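Local coordinates for serine protease pet (Escherichia coli, PDB 4OM9), which acts as an autotransporter enterotoxin of enteroaggregative strains, a serine protease that probably cleaves the host cytoskeletal protein alpha-fodrin, at residues A[786-790]-A[804-808]; A[820-824]-A[844-849]. One frame throughout, in Å; residues are numbered along the deposited sequence.

Interaction 1 (A[786-790]-A[804-808]); sequences FDTSY and NNALW
Residues 786-790 and 804-808 run in the same general direction, but their register slips: CA of Phe786 lies 4.8 Å from CA of Ala806, whereas CA of Ser789 faces CA of Leu807 at 5.3 Å and CA of Tyr790 faces CA of Trp808 at 4.7 Å. The first segment thus uses three residue steps where the second uses one, entering through cis peptide bonds before Phe786 and Asp787 and becoming extended from Thr788 onward. Opposite it, Asn805 has a positive phi of 72°, and a cis bond precedes Leu807. Backbone pairing is slight: Tyr790 N gives Leu807 O a weak hydrogen bond of 3.5 Å, and CA-H...O contacts join Ala806 CA to Thr788 O (3.6 Å) and Trp808 CA to Tyr790 O (3.1 Å). Such stacking of successive coils characterises the right-handed parallel beta-helix of autotransporter passengers, here where strand 788-791, paired with strand 747-755, meets a less regular coil. At one end the poorly ordered Phe786 (chi1 m) points toward the second segment; Ala806 O lies over a face of its ring, 2.9 Å from CG, and Asn805 OD1 sits at the ring edge, 3.3 Å from CD1, while accepting a hydrogen bond from Ser824. At the other end Tyr790 (chi1 t) brings CE2 within 3.4 Å of Trp808 CE3 (chi1 p), the six-membered rings 5.6 Å apart between centroids with planes at 50°. Phe763 stacks on Tyr790, whose hydroxyl hydrogen-bonds Gly751 O and Ser793 N.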
loop_
_atom_site.group_PDB
_atom_site.type_symbol
_atom_site.label_atom_id
_atom_site.label_comp_id
_atom_site.label_asym_id
_atom_site.label_seq_id
_atom_site.Cartn_x
_atom_site.Cartn_y
_atom_site.Cartn_z
ATOM N N PHE A 786 40.726 -1.109 3.196
ATOM C CA PHE A 786 40.897 -2.071 4.272
ATOM C C PHE A 786 39.665 -2.937 4.631
ATOM O O PHE A 786 39.658 -3.495 5.706
ATOM C CB PHE A 786 41.333 -1.362 5.552
ATOM C CG PHE A 786 42.682 -0.720 5.477
ATOM C CD1 PHE A 786 43.835 -1.478 5.571
ATOM C CD2 PHE A 786 42.798 0.649 5.345
ATOM C CE1 PHE A 786 45.077 -0.879 5.511
ATOM C CE2 PHE A 786 44.036 1.251 5.282
ATOM C CZ PHE A 786 45.177 0.486 5.365
ATOM N N ASP A 787 38.588 -3.021 3.850
ATOM C CA ASP A 787 38.168 -2.093 2.818
ATOM C C ASP A 787 37.446 -0.910 3.458
ATOM O O ASP A 787 36.279 -0.685 3.198
ATOM C CB ASP A 787 37.265 -2.801 1.808
ATOM C CG ASP A 787 36.294 -3.766 2.471
ATOM O OD1 ASP A 787 35.909 -3.526 3.638
ATOM O OD2 ASP A 787 35.918 -4.765 1.827
ATOM N N THR A 788 38.126 -0.165 4.322
ATOM C CA THR A 788 37.455 0.942 4.993
ATOM C C THR A 788 38.423 1.966 5.547
ATOM O O THR A 788 39.320 1.636 6.323
ATOM C CB THR A 788 36.555 0.443 6.154
ATOM O OG1 THR A 788 35.545 -0.439 5.640
ATOM C CG2 THR A 788 35.880 1.619 6.856
ATOM N N SER A 789 38.245 3.218 5.149
ATOM C CA SER A 789 39.014 4.291 5.757
ATOM C C SER A 789 38.059 5.288 6.391
ATOM O O SER A 789 36.944 5.491 5.906
ATOM C CB SER A 789 39.920 4.982 4.737
ATOM O OG SER A 789 39.179 5.885 3.934
ATOM N N TYR A 790 38.507 5.876 7.494
ATOM C CA TYR A 790 37.791 6.917 8.198
ATOM C C TYR A 790 38.750 8.041 8.543
ATOM O O TYR A 790 39.961 7.805 8.645
ATOM C CB TYR A 790 37.128 6.365 9.467
ATOM C CG TYR A 790 36.720 7.461 10.414
ATOM C CD1 TYR A 790 35.545 8.174 10.216
ATOM C CD2 TYR A 790 37.539 7.824 11.476
ATOM C CE1 TYR A 790 35.189 9.200 11.064
ATOM C CE2 TYR A 790 37.193 8.842 12.323
ATOM C CZ TYR A 790 36.024 9.528 12.116
ATOM O OH TYR A 790 35.695 10.546 12.974
ATOM N N ASN A 804 37.890 -4.750 12.318
ATOM C CA ASN A 804 38.370 -5.791 11.421
ATOM C C ASN A 804 38.858 -5.168 10.132
ATOM O O ASN A 804 38.085 -4.993 9.190
ATOM C CB ASN A 804 37.291 -6.827 11.127
ATOM C CG ASN A 804 37.001 -7.709 12.309
ATOM O OD1 ASN A 804 37.106 -7.278 13.457
ATOM N ND2 ASN A 804 36.639 -8.958 12.043
ATOM N N ASN A 805 40.136 -4.803 10.125
ATOM C CA ASN A 805 40.822 -4.303 8.943
ATOM C C ASN A 805 40.323 -2.891 8.622
ATOM O O ASN A 805 39.192 -2.706 8.201
ATOM C CB ASN A 805 40.629 -5.294 7.778
ATOM C CG ASN A 805 41.640 -5.110 6.660
ATOM O OD1 ASN A 805 42.567 -4.311 6.766
ATOM N ND2 ASN A 805 41.444 -5.837 5.567
ATOM N N ALA A 806 41.176 -1.899 8.859
ATOM C CA ALA A 806 40.809 -0.484 8.752
ATOM C C ALA A 806 42.164 0.315 8.704
ATOM O O ALA A 806 43.152 -0.326 8.353
ATOM C CB ALA A 806 39.871 -0.119 9.881
ATOM N N LEU A 807 42.335 1.611 9.032
ATOM C CA LEU A 807 41.615 2.453 9.990
ATOM C C LEU A 807 41.639 3.927 9.630
ATOM O O LEU A 807 41.445 4.303 8.478
ATOM C CB LEU A 807 42.224 2.293 11.380
ATOM C CG LEU A 807 41.327 1.983 12.571
ATOM C CD1 LEU A 807 39.918 2.469 12.322
ATOM C CD2 LEU A 807 41.374 0.504 12.860
ATOM N N TRP A 808 41.896 4.761 10.635
ATOM C CA TRP A 808 41.857 6.202 10.430
ATOM C C TRP A 808 43.197 6.876 10.462
ATOM O O TRP A 808 44.201 6.298 10.875
ATOM C CB TRP A 808 40.943 6.911 11.447
ATOM C CG TRP A 808 40.996 6.475 12.873
ATOM C CD1 TRP A 808 41.444 5.291 13.363
ATOM C CD2 TRP A 808 40.543 7.226 13.998
ATOM N NE1 TRP A 808 41.316 5.258 14.730
ATOM C CE2 TRP A 808 40.756 6.438 15.145
ATOM C CE3 TRP A 808 39.981 8.493 14.148
ATOM C CZ2 TRP A 808 40.431 6.870 16.421
ATOM C CZ3 TRP A 808 39.657 8.921 15.410
ATOM C CH2 TRP A 808 39.894 8.116 16.537
#

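Interaction 2 (A[820-824]-A[844-849])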
loop_
_atom_site.group_PDB
_atom_site.type_symbol
_atom_site.label_atom_id
_atom_site.label_comp_id
_atom_site.label_asym_id
_atom_site.label_seq_id
_atom_site.Cartn_x
_atom_site.Cartn_y
_atom_site.Cartn_z
ATOM N N ASN A 820 38.824 -2.739 19.812
ATOM C CA ASN A 820 39.320 -4.041 19.377
ATOM C C ASN A 820 39.725 -4.006 17.914
ATOM O O ASN A 820 38.879 -3.815 17.039
ATOM C CB ASN A 820 38.264 -5.123 19.590
ATOM C CG ASN A 820 38.171 -5.565 21.028
ATOM O OD1 ASN A 820 38.911 -6.450 21.465
ATOM N ND2 ASN A 820 37.264 -4.952 21.781
ATOM N N SER A 821 41.009 -4.198 17.638
ATOM C CA SER A 821 41.477 -4.060 16.270
ATOM C C SER A 821 42.111 -5.319 15.695
ATOM O O SER A 821 43.292 -5.334 15.371
ATOM C CB SER A 821 42.459 -2.898 16.172
ATOM O OG SER A 821 43.048 -2.848 14.885
ATOM N N THR A 822 41.317 -6.370 15.549
ATOM C CA THR A 822 41.764 -7.540 14.807
ATOM C C THR A 822 41.983 -7.149 13.344
ATOM O O THR A 822 41.077 -7.262 12.513
ATOM C CB THR A 822 40.751 -8.704 14.888
ATOM O OG1 THR A 822 39.753 -8.419 15.878
ATOM C CG2 THR A 822 41.460 -10.010 15.237
ATOM N N GLY A 823 43.184 -6.668 13.037
ATOM C CA GLY A 823 43.517 -6.311 11.672
ATOM C C GLY A 823 44.214 -4.977 11.525
ATOM O O GLY A 823 44.622 -4.371 12.514
ATOM N N SER A 824 44.346 -4.520 10.282
ATOM C CA SER A 824 45.037 -3.268 9.969
ATOM C C SER A 824 44.434 -2.091 10.735
ATOM O O SER A 824 43.235 -2.079 11.008
ATOM C CB SER A 824 44.991 -2.999 8.464
ATOM O OG SER A 824 45.519 -4.092 7.734
ATOM N N THR A 844 42.295 -3.908 23.143
ATOM C CA THR A 844 42.693 -5.289 22.910
ATOM C C THR A 844 43.119 -5.514 21.460
ATOM O O THR A 844 42.576 -6.383 20.783
ATOM C CB THR A 844 41.542 -6.258 23.251
ATOM O OG1 THR A 844 40.738 -5.705 24.301
ATOM C CG2 THR A 844 42.075 -7.615 23.675
ATOM N N THR A 845 44.083 -4.734 20.981
ATOM C CA THR A 845 44.513 -4.832 19.588
ATOM C C THR A 845 45.195 -6.162 19.295
ATOM O O THR A 845 46.235 -6.487 19.872
ATOM C CB THR A 845 45.467 -3.690 19.201
ATOM O OG1 THR A 845 46.176 -4.043 18.006
ATOM C CG2 THR A 845 46.467 -3.408 20.320
ATOM N N SER A 846 44.602 -6.926 18.384
ATOM C CA SER A 846 45.074 -8.274 18.092
ATOM C C SER A 846 46.029 -8.333 16.910
ATOM O O SER A 846 46.429 -9.426 16.497
ATOM C CB SER A 846 43.889 -9.212 17.833
ATOM O OG SER A 846 44.333 -10.502 17.429
ATOM N N ASN A 847 46.397 -7.169 16.370
ATOM C CA ASN A 847 47.402 -7.112 15.300
ATOM C C ASN A 847 47.903 -5.711 14.972
ATOM O O ASN A 847 47.852 -4.800 15.808
ATOM C CB ASN A 847 46.844 -7.755 14.024
ATOM C CG ASN A 847 47.890 -8.515 13.236
ATOM O OD1 ASN A 847 48.577 -7.945 12.388
ATOM N ND2 ASN A 847 48.015 -9.812 13.510
ATOM N N SER A 848 48.350 -5.567 13.727
ATOM C CA SER A 848 49.285 -4.533 13.302
ATOM C C SER A 848 48.816 -3.083 13.402
ATOM O O SER A 848 47.668 -2.805 13.753
ATOM C CB SER A 848 49.687 -4.821 11.857
ATOM O OG SER A 848 48.556 -4.874 11.017
ATOM N N ALA A 849 49.760 -2.184 13.117
ATOM C CA ALA A 849 49.518 -0.781 12.772
ATOM C C ALA A 849 49.256 0.163 13.948
ATOM O O ALA A 849 48.303 -0.017 14.706
ATOM C CB ALA A 849 48.379 -0.688 11.784
#
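Where coils of a solenoid lose regular strand pairing, the backbones can still keep in step. Residues 820-824 and 844-849, whose end-to-end directions are 16° apart, are matched one to one from Asn820-Thr844 to Ser824-Ser848, yet they meet by van der Waals packing. Asn820 (chi1 m) swings OD1 to 3.2 Å from Thr844 CB, and Thr822 CG2 rests 3.6 Å from Ser846 CB. Thr822 and Thr844 have chi1 between wells, -11° and -31°. The two segments belong to consecutive coils of the beta-helix, beyond its last regular strands. Thr822 centres an inverse gamma turn, in which Gly823 N bonds weakly to Ser821 O at 2.7 Å; Ser821, chi1 t, adds a weak bond from OG to Gly823 O at 3.2 Å. At Gly823 a side chain would collide with the carbonyl oxygen of Thr822. Asn847 (chi1 -144°) places CB 3.9 Å from Gly823 N and turns its amide along its own coil, OD1 weakly accepting Ser848 N at 2.7 Å.

How the interactions relate
Interaction 1 closes before interaction 2 opens, and their centres lie 11 Å apart, so the four segments follow in sequence order as successive coils of the C-terminal part of the beta-helix. The middle segments join them, Ala806 N probably hydrogen-bonding Ser824 O at 3.0 Å; from the first segment Phe786 CD1 also reaches Ser824 CB, at 3.5 Å, and Lys959 touches the side chains of both Phe786 and Ser824. Interaction 1 still draws on strand 788-791, whereas neither segment of interaction 2 is regular strand. Together they illustrate how a parallel solenoid can continue past its last regular sheet, at the end remote from the N-terminal protease domain.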